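Local atomic coordinates of nuclear inclusion protein A (Tobacco vein mottling virus, PDB entry 3MMG), a protein that probably acts as a cysteine-type peptidase of the C4 family, a potyviral 3C-type protease that hydrolyses peptide bonds. Residues A[44-56]-A[67-80]. The protein carries 3 engineered substitutions. Numbering follows the deposited sequence.
Engineered in segment 67-80: Ala67 (natural residue Lys).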
ATOM      1  N   ASN A  44      -0.231   4.400   0.945  1.00  9.65           N
ATOM      2  CA  ASN A  44       0.313   5.337  -0.055  1.00 11.26           C
ATOM      3  C   ASN A  44       0.451   6.737   0.547  1.00 11.25           C
ATOM      4  O   ASN A  44      -0.419   7.165   1.300  1.00 11.90           O
ATOM      5  CB  ASN A  44      -0.617   5.460  -1.256  1.00 10.96           C
ATOM      6  CG  ASN A  44      -0.817   4.146  -1.986  1.00 13.79           C
ATOM      7  OD1 ASN A  44      -1.763   3.423  -1.701  1.00 15.19           O
ATOM      8  ND2 ASN A  44       0.100   3.810  -2.894  1.00 12.82           N
ATOM      9  N   GLN A  45       1.520   7.464   0.203  1.00 12.23           N
ATOM     10  CA  GLN A  45       1.555   8.919   0.535  1.00 11.93           C
ATOM     11  C   GLN A  45       0.341   9.682   0.028  1.00 12.33           C
ATOM     12  O   GLN A  45      -0.157  10.588   0.717  1.00 13.51           O
ATOM     13  CB  GLN A  45       2.822   9.608   0.009  1.00 10.75           C
ATOM     14  CG  GLN A  45       4.058   9.237   0.807  1.00 13.12           C
ATOM     15  CD  GLN A  45       5.286   9.962   0.329  1.00 14.64           C
ATOM     16  OE1 GLN A  45       5.179  10.958  -0.360  1.00 18.88           O
ATOM     17  NE2 GLN A  45       6.457   9.468   0.700  1.00 17.22           N
ATOM     18  N   HIS A  46      -0.172   9.297  -1.132  1.00 12.77           N
ATOM     19  CA  HIS A  46      -1.284  10.020  -1.745  1.00 13.22           C
ATOM     20  C   HIS A  46      -2.629   9.899  -1.020  1.00 14.16           C
ATOM     21  O   HIS A  46      -3.586  10.604  -1.358  1.00 15.46           O
ATOM     22  CB  HIS A  46      -1.402   9.722  -3.236  1.00 13.35           C
ATOM     23  CG  HIS A  46      -2.123   8.454  -3.584  1.00 12.50           C
ATOM     24  ND1 HIS A  46      -1.452   7.301  -3.936  1.00 13.43           N
ATOM     25  CD2 HIS A  46      -3.444   8.187  -3.750  1.00 14.11           C
ATOM     26  CE1 HIS A  46      -2.330   6.367  -4.265  1.00 15.21           C
ATOM     27  NE2 HIS A  46      -3.547   6.879  -4.170  1.00 13.86           N
ATOM     28  N   LEU A  47      -2.683   9.035  -0.007  1.00 14.16           N
ATOM     29  CA  LEU A  47      -3.801   9.029   0.929  1.00 15.16           C
ATOM     30  C   LEU A  47      -3.975  10.413   1.568  1.00 16.11           C
ATOM     31  O   LEU A  47      -5.089  10.795   1.904  1.00 17.20           O
ATOM     32  CB  LEU A  47      -3.581   7.981   2.029  1.00 14.73           C
ATOM     33  CG  LEU A  47      -4.570   7.942   3.203  1.00 14.54           C
ATOM     34  CD1 LEU A  47      -5.963   7.535   2.703  1.00 17.63           C
ATOM     35  CD2 LEU A  47      -4.019   6.963   4.205  1.00 17.58           C
ATOM     36  N   PHE A  48      -2.887  11.162   1.714  1.00 17.25           N
ATOM     37  CA  PHE A  48      -2.939  12.467   2.379  1.00 19.59           C
ATOM     38  C   PHE A  48      -2.742  13.647   1.434  1.00 21.24           C
ATOM     39  O   PHE A  48      -2.287  14.719   1.852  1.00 21.53           O
ATOM     40  CB  PHE A  48      -1.944  12.501   3.527  1.00 19.58           C
ATOM     41  CG  PHE A  48      -2.169  11.410   4.526  1.00 20.50           C
ATOM     42  CD1 PHE A  48      -1.274  10.355   4.634  1.00 22.19           C
ATOM     43  CD2 PHE A  48      -3.296  11.425   5.336  1.00 21.64           C
ATOM     44  CE1 PHE A  48      -1.497   9.324   5.558  1.00 22.60           C
ATOM     45  CE2 PHE A  48      -3.535  10.408   6.256  1.00 20.59           C
ATOM     46  CZ  PHE A  48      -2.638   9.363   6.372  1.00 22.40           C
ATOM     47  N   ARG A  49      -3.100  13.447   0.171  1.00 23.38           N
ATOM     48  CA  ARG A  49      -3.120  14.527  -0.819  1.00 26.56           C
ATOM     49  C   ARG A  49      -3.849  15.757  -0.299  1.00 28.40           C
ATOM     50  O   ARG A  49      -3.389  16.890  -0.489  1.00 29.06           O
ATOM     51  CB  ARG A  49      -3.856  14.065  -2.059  1.00 26.54           C
ATOM     52  CG  ARG A  49      -3.036  13.246  -2.978  1.00 27.66           C
ATOM     53  CD  ARG A  49      -3.824  12.966  -4.232  1.00 27.97           C
ATOM     54  NE  ARG A  49      -5.053  12.203  -4.019  1.00 30.13           N
ATOM     55  CZ  ARG A  49      -5.735  11.639  -5.014  1.00 29.79           C
ATOM     56  NH1 ARG A  49      -5.296  11.761  -6.256  1.00 29.71           N
ATOM     57  NH2 ARG A  49      -6.846  10.963  -4.783  1.00 32.07           N
ATOM     58  N   ARG A  50      -5.000  15.521   0.327  1.00 30.17           N
ATOM     59  CA  ARG A  50      -5.796  16.580   0.925  1.00 32.37           C
ATOM     60  C   ARG A  50      -5.499  16.642   2.414  1.00 33.92           C
ATOM     61  O   ARG A  50      -5.562  15.628   3.117  1.00 34.10           O
ATOM     62  CB  ARG A  50      -7.287  16.341   0.699  1.00 32.41           C
ATOM     63  CG  ARG A  50      -7.674  16.137  -0.745  1.00 33.81           C
ATOM     64  CD  ARG A  50      -9.148  16.458  -0.960  1.00 36.29           C
ATOM     65  NE  ARG A  50      -9.488  16.496  -2.382  1.00 37.33           N
ATOM     66  CZ  ARG A  50     -10.403  17.301  -2.918  1.00 38.79           C
ATOM     67  NH1 ARG A  50     -11.087  18.158  -2.162  1.00 37.31           N
ATOM     68  NH2 ARG A  50     -10.633  17.255  -4.223  1.00 39.81           N
ATOM     69  N   ASN A  51      -5.185  17.844   2.889  1.00 35.73           N
ATOM     70  CA  ASN A  51      -4.911  18.069   4.304  1.00 37.38           C
ATOM     71  C   ASN A  51      -6.151  17.965   5.208  1.00 37.49           C
ATOM     72  O   ASN A  51      -7.281  18.251   4.775  1.00 38.06           O
ATOM     73  CB  ASN A  51      -4.237  19.435   4.495  1.00 38.03           C
ATOM     74  CG  ASN A  51      -3.620  19.585   5.873  1.00 40.05           C
ATOM     75  OD1 ASN A  51      -2.892  18.702   6.338  1.00 42.07           O
ATOM     76  ND2 ASN A  51      -3.918  20.704   6.540  1.00 42.34           N
ATOM     77  N   ASN A  52      -5.922  17.543   6.459  1.00 37.53           N
ATOM     78  CA  ASN A  52      -6.943  17.569   7.528  1.00 37.11           C
ATOM     79  C   ASN A  52      -8.192  16.713   7.297  1.00 35.46           C
ATOM     80  O   ASN A  52      -9.304  17.094   7.701  1.00 36.21           O
ATOM     81  CB  ASN A  52      -7.373  19.021   7.851  1.00 37.69           C
ATOM     82  CG  ASN A  52      -6.392  19.747   8.768  1.00 39.92           C
ATOM     83  OD1 ASN A  52      -5.181  19.515   8.721  1.00 43.23           O
ATOM     84  ND2 ASN A  52      -6.917  20.650   9.601  1.00 40.75           N
ATOM     85  N   GLY A  53      -8.035  15.567   6.648  1.00 33.05           N
ATOM     86  CA  GLY A  53      -9.155  14.634   6.566  1.00 29.53           C
ATOM     87  C   GLY A  53      -9.267  13.857   7.869  1.00 27.22           C
ATOM     88  O   GLY A  53      -8.255  13.679   8.567  1.00 27.78           O
ATOM     89  N   GLU A  54     -10.476  13.392   8.189  1.00 24.33           N
ATOM     90  CA  GLU A  54     -10.686  12.475   9.320  1.00 22.80           C
ATOM     91  C   GLU A  54     -10.488  11.054   8.826  1.00 19.61           C
ATOM     92  O   GLU A  54     -11.160  10.623   7.887  1.00 18.41           O
ATOM     93  CB  GLU A  54     -12.094  12.593   9.902  1.00 22.79           C
ATOM     94  CG  GLU A  54     -12.438  13.948  10.465  1.00 26.35           C
ATOM     95  CD  GLU A  54     -13.711  13.940  11.314  1.00 26.77           C
ATOM     96  OE1 GLU A  54     -14.599  13.059  11.123  1.00 31.61           O
ATOM     97  OE2 GLU A  54     -13.826  14.845  12.175  1.00 32.64           O
ATOM     98  N   LEU A  55      -9.584  10.334   9.480  1.00 17.17           N
ATOM     99  CA  LEU A  55      -9.145   9.029   8.993  1.00 14.99           C
ATOM    100  C   LEU A  55      -9.847   7.930   9.777  1.00 14.81           C
ATOM    101  O   LEU A  55      -9.843   7.949  11.011  1.00 15.07           O
ATOM    102  CB  LEU A  55      -7.639   8.904   9.181  1.00 15.31           C
ATOM    103  CG  LEU A  55      -6.992   7.584   8.751  1.00 13.86           C
ATOM    104  CD1 LEU A  55      -7.097   7.376   7.234  1.00 14.54           C
ATOM    105  CD2 LEU A  55      -5.520   7.601   9.197  1.00 14.85           C
ATOM    106  N   THR A  56     -10.460   6.995   9.063  1.00 13.79           N
ATOM    107  CA  THR A  56     -11.085   5.824   9.692  1.00 13.16           C
ATOM    108  C   THR A  56     -10.383   4.604   9.134  1.00 12.68           C
ATOM    109  O   THR A  56     -10.142   4.531   7.912  1.00 13.24           O
ATOM    110  CB  THR A  56     -12.599   5.768   9.419  1.00 13.28           C
ATOM    111  OG1 THR A  56     -13.227   6.902  10.037  1.00 14.02           O
ATOM    112  CG2 THR A  56     -13.223   4.492  10.023  1.00 13.63           C
ATOM    113  N   ALA A  67      -9.952  10.034  13.584  1.00 18.21           N
ATOM    114  CA  ALA A  67     -10.291  11.427  13.285  1.00 17.64           C
ATOM    115  C   ALA A  67      -9.143  12.155  12.596  1.00 18.01           C
ATOM    116  O   ALA A  67      -8.483  11.584  11.728  1.00 16.78           O
ATOM    117  CB  ALA A  67     -10.790  12.172  14.516  1.00 18.11           C
ATOM    118  N   ASN A  68      -8.894  13.403  12.991  1.00 18.26           N
ATOM    119  CA  ASN A  68      -7.971  14.270  12.270  1.00 19.37           C
ATOM    120  C   ASN A  68      -6.567  13.672  12.128  1.00 19.01           C
ATOM    121  O   ASN A  68      -5.853  13.516  13.119  1.00 19.03           O
ATOM    122  CB  ASN A  68      -7.928  15.621  12.993  1.00 19.64           C
ATOM    123  CG  ASN A  68      -7.326  16.722  12.169  1.00 23.19           C
ATOM    124  OD1 ASN A  68      -6.439  16.506  11.344  1.00 24.07           O
ATOM    125  ND2 ASN A  68      -7.801  17.940  12.409  1.00 27.30           N
ATOM    126  N   SER A  69      -6.171  13.341  10.889  1.00 19.82           N
ATOM    127  CA  SER A  69      -4.900  12.641  10.633  1.00 20.48           C
ATOM    128  C   SER A  69      -3.622  13.454  10.935  1.00 20.23           C
ATOM    129  O   SER A  69      -2.545  12.882  11.173  1.00 20.18           O
ATOM    130  CB  SER A  69      -4.863  12.156   9.185  1.00 21.02           C
ATOM    131  OG  SER A  69      -4.296  13.159   8.371  1.00 24.87           O
ATOM    132  N   THR A  70      -3.741  14.783  10.969  1.00 20.22           N
ATOM    133  CA  THR A  70      -2.560  15.631  11.207  1.00 20.17           C
ATOM    134  C   THR A  70      -1.936  15.487  12.602  1.00 19.60           C
ATOM    135  O   THR A  70      -0.824  15.949  12.850  1.00 20.21           O
ATOM    136  CB  THR A  70      -2.834  17.125  10.872  1.00 20.53           C
ATOM    137  OG1 THR A  70      -3.908  17.621  11.667  1.00 20.89           O
ATOM    138  CG2 THR A  70      -3.186  17.302   9.411  1.00 21.83           C
ATOM    139  N   GLN A  71      -2.648  14.844  13.523  1.00 18.43           N
ATOM    140  CA  GLN A  71      -2.107  14.608  14.858  1.00 18.00           C
ATOM    141  C   GLN A  71      -1.206  13.389  14.925  1.00 17.99           C
ATOM    142  O   GLN A  71      -0.562  13.149  15.945  1.00 17.40           O
ATOM    143  CB  GLN A  71      -3.245  14.444  15.876  1.00 18.13           C
ATOM    144  CG  GLN A  71      -4.073  13.169  15.681  1.00 20.05           C
ATOM    145  CD  GLN A  71      -5.206  13.085  16.659  1.00 21.43           C
ATOM    146  OE1 GLN A  71      -5.015  12.709  17.811  1.00 20.80           O
ATOM    147  NE2 GLN A  71      -6.393  13.430  16.209  1.00 23.26           N
ATOM    148  N   LEU A  72      -1.184  12.597  13.851  1.00 17.38           N
ATOM    149  CA  LEU A  72      -0.478  11.322  13.886  1.00 17.31           C
ATOM    150  C   LEU A  72       0.980  11.457  13.497  1.00 17.68           C
ATOM    151  O   LEU A  72       1.302  12.241  12.627  1.00 17.96           O
ATOM    152  CB  LEU A  72      -1.158  10.330  12.951  1.00 17.09           C
ATOM    153  CG  LEU A  72      -2.662  10.057  13.152  1.00 17.74           C
ATOM    154  CD1 LEU A  72      -3.242   9.342  11.931  1.00 18.51           C
ATOM    155  CD2 LEU A  72      -2.900   9.239  14.405  1.00 19.60           C
ATOM    156  N   GLN A  73       1.845  10.698  14.163  1.00 18.12           N
ATOM    157  CA  GLN A  73       3.257  10.580  13.771  1.00 18.05           C
ATOM    158  C   GLN A  73       3.333   9.792  12.485  1.00 17.93           C
ATOM    159  O   GLN A  73       2.691   8.740  12.350  1.00 15.88           O
ATOM    160  CB  GLN A  73       4.072   9.847  14.838  1.00 18.88           C
ATOM    161  CG  GLN A  73       4.200  10.615  16.145  1.00 22.76           C
ATOM    162  CD  GLN A  73       5.330  10.107  16.994  1.00 28.66           C
ATOM    163  OE1 GLN A  73       5.281   8.993  17.509  1.00 32.95           O
ATOM    164  NE2 GLN A  73       6.365  10.927  17.156  1.00 33.89           N
ATOM    165  N   MET A  74       4.125  10.296  11.544  1.00 17.48           N
ATOM    166  CA  MET A  74       4.281   9.607  10.255  1.00 17.80           C
ATOM    167  C   MET A  74       5.746   9.550   9.844  1.00 17.80           C
ATOM    168  O   MET A  74       6.565  10.340  10.326  1.00 17.39           O
ATOM    169  CB  MET A  74       3.441  10.302   9.192  1.00 17.11           C
ATOM    170  CG  MET A  74       1.918  10.203   9.442  1.00 18.53           C
ATOM    171  SD  MET A  74       0.958  10.901   8.114  1.00 21.00           S
ATOM    172  CE  MET A  74      -0.654  10.903   8.929  1.00 18.60           C
ATOM    173  N   LYS A  75       6.080   8.578   8.992  1.00 17.45           N
ATOM    174  CA  LYS A  75       7.441   8.413   8.477  1.00 18.04           C
ATOM    175  C   LYS A  75       7.321   8.115   6.981  1.00 17.78           C
ATOM    176  O   LYS A  75       6.947   6.994   6.603  1.00 17.50           O
ATOM    177  CB  LYS A  75       8.150   7.260   9.192  1.00 18.06           C
ATOM    178  CG  LYS A  75       9.649   7.174   8.929  1.00 21.05           C
ATOM    179  CD  LYS A  75      10.270   5.977   9.636  1.00 20.64           C
ATOM    180  CE  LYS A  75      10.434   6.203  11.138  1.00 25.00           C
ATOM    181  NZ  LYS A  75      11.183   5.052  11.786  1.00 26.64           N
ATOM    182  N   PRO A  76       7.577   9.124   6.125  1.00 18.17           N
ATOM    183  CA  PRO A  76       7.540   8.844   4.689  1.00 18.04           C
ATOM    184  C   PRO A  76       8.741   8.012   4.241  1.00 17.02           C
ATOM    185  O   PRO A  76       9.830   8.119   4.814  1.00 16.69           O
ATOM    186  CB  PRO A  76       7.599  10.245   4.057  1.00 18.55           C
ATOM    187  CG  PRO A  76       8.406  11.055   5.054  1.00 20.67           C
ATOM    188  CD  PRO A  76       7.886  10.547   6.403  1.00 18.19           C
ATOM    189  N   VAL A  77       8.541   7.167   3.233  1.00 16.46           N
ATOM    190  CA  VAL A  77       9.684   6.571   2.543  1.00 15.93           C
ATOM    191  C   VAL A  77       9.990   7.609   1.463  1.00 16.29           C
ATOM    192  O   VAL A  77       9.333   7.638   0.445  1.00 15.34           O
ATOM    193  CB  VAL A  77       9.317   5.216   1.869  1.00 15.94           C
ATOM    194  CG1 VAL A  77      10.557   4.610   1.197  1.00 16.71           C
ATOM    195  CG2 VAL A  77       8.713   4.213   2.888  1.00 17.51           C
ATOM    196  N   GLU A  78      10.939   8.512   1.719  1.00 17.88           N
ATOM    197  CA  GLU A  78      11.093   9.671   0.848  1.00 18.51           C
ATOM    198  C   GLU A  78      11.446   9.264  -0.594  1.00 17.75           C
ATOM    199  O   GLU A  78      12.270   8.372  -0.807  1.00 17.71           O
ATOM    200  CB  GLU A  78      12.131  10.657   1.426  1.00 20.08           C
ATOM    201  CG  GLU A  78      11.678  11.362   2.721  1.00 23.78           C
ATOM    202  CD  GLU A  78      10.601  12.463   2.537  1.00 29.01           C
ATOM    203  OE1 GLU A  78       9.942  12.564   1.472  1.00 32.02           O
ATOM    204  OE2 GLU A  78      10.392  13.231   3.502  1.00 32.56           O
ATOM    205  N   GLY A  79      10.811   9.913  -1.569  1.00 17.08           N
ATOM    206  CA  GLY A  79      11.068   9.608  -2.972  1.00 15.74           C
ATOM    207  C   GLY A  79      10.086   8.608  -3.588  1.00 15.14           C
ATOM    208  O   GLY A  79      10.100   8.386  -4.798  1.00 14.60           O
ATOM    209  N   ARG A  80       9.214   8.012  -2.773  1.00 13.39           N
ATOM    210  CA  ARG A  80       8.219   7.091  -3.335  1.00 11.98           C
ATOM    211  C   ARG A  80       6.878   7.180  -2.626  1.00 11.67           C
ATOM    212  O   ARG A  80       6.788   7.770  -1.547  1.00 11.71           O
ATOM    213  CB  ARG A  80       8.737   5.662  -3.363  1.00 12.16           C
ATOM    214  CG  ARG A  80       8.796   5.016  -1.984  1.00 11.82           C
ATOM    215  CD  ARG A  80       9.505   3.662  -2.043  1.00 12.42           C
ATOM    216  NE  ARG A  80      10.946   3.863  -2.244  1.00 14.04           N
ATOM    217  CZ  ARG A  80      11.826   2.908  -2.542  1.00 14.58           C
ATOM    218  NH1 ARG A  80      11.435   1.635  -2.684  1.00 14.41           N
ATOM    219  NH2 ARG A  80      13.118   3.229  -2.695  1.00 14.07           N
TER
HETATM  220  O   HOH W   1       8.610  11.566  -0.528  1.00 18.51           O
HETATM  221  O   HOH W   2     -12.321   9.212  11.865  1.00 21.58           O
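Leu55 and Ala67 form an antiparallel hydrogen-bonded pair: Leu55 N donates to Ala67 O at 2.8 Å, nearly straight at 171°, while the return bond from Ala67 N to Leu55 O is weak. A water receives a weak bond from Ala67 N and donates to Leu55 O, supplementing that weak link. Glu54 and Asn68 follow as a non-hydrogen-bonded pair, and beyond them Ser69 N donates to Gly53 O at 3.1 Å, extending the pairing into the 3-10 turn 69-71. Ala67 is an engineered residue, taking part here through its backbone.

Asn68 OD1 accepts from both Thr70 N and Thr70 OG1 (2.8 Å to the hydroxyl), which arrive from the same face of its carboxamide. The bond from Thr70 N closes an Asx turn; with the hydroxyl also bound there, the methyl CG2 of Thr70 lies 3.1 Å from Asn52 OD1. Deeper in, Met74 and Phe48 approach from opposite directions. With CG beside its backbone N (chi1 -66°) and an extended chain, Met74 brings CE over one ring face, 3.9 Å from the Phe48 centroid and 25° off the normal, a CH-pi contact; SD stands obliquely, making the pair Met-aromatic. Leu47 CG backs the other face, and Ser69 OG lies obliquely to the ring, 3.6 Å from Phe48 CE2. Leu55 CD2 meets Leu72 CD1 at 4.0 Å. At the far end Gln45 extends past Pro76, its NE2 donating to Ile82 O and to a water that also joins Glu78 and Gly79 N.

The arrangement unites the base of hairpin 54-59/62-68 with the connection to edge strand 74-76 in the N-terminal beta-barrel of a chymotrypsin-like PA-clan protease; nearby, His46 hydrogen-bonds Asp81 and the bound peptide.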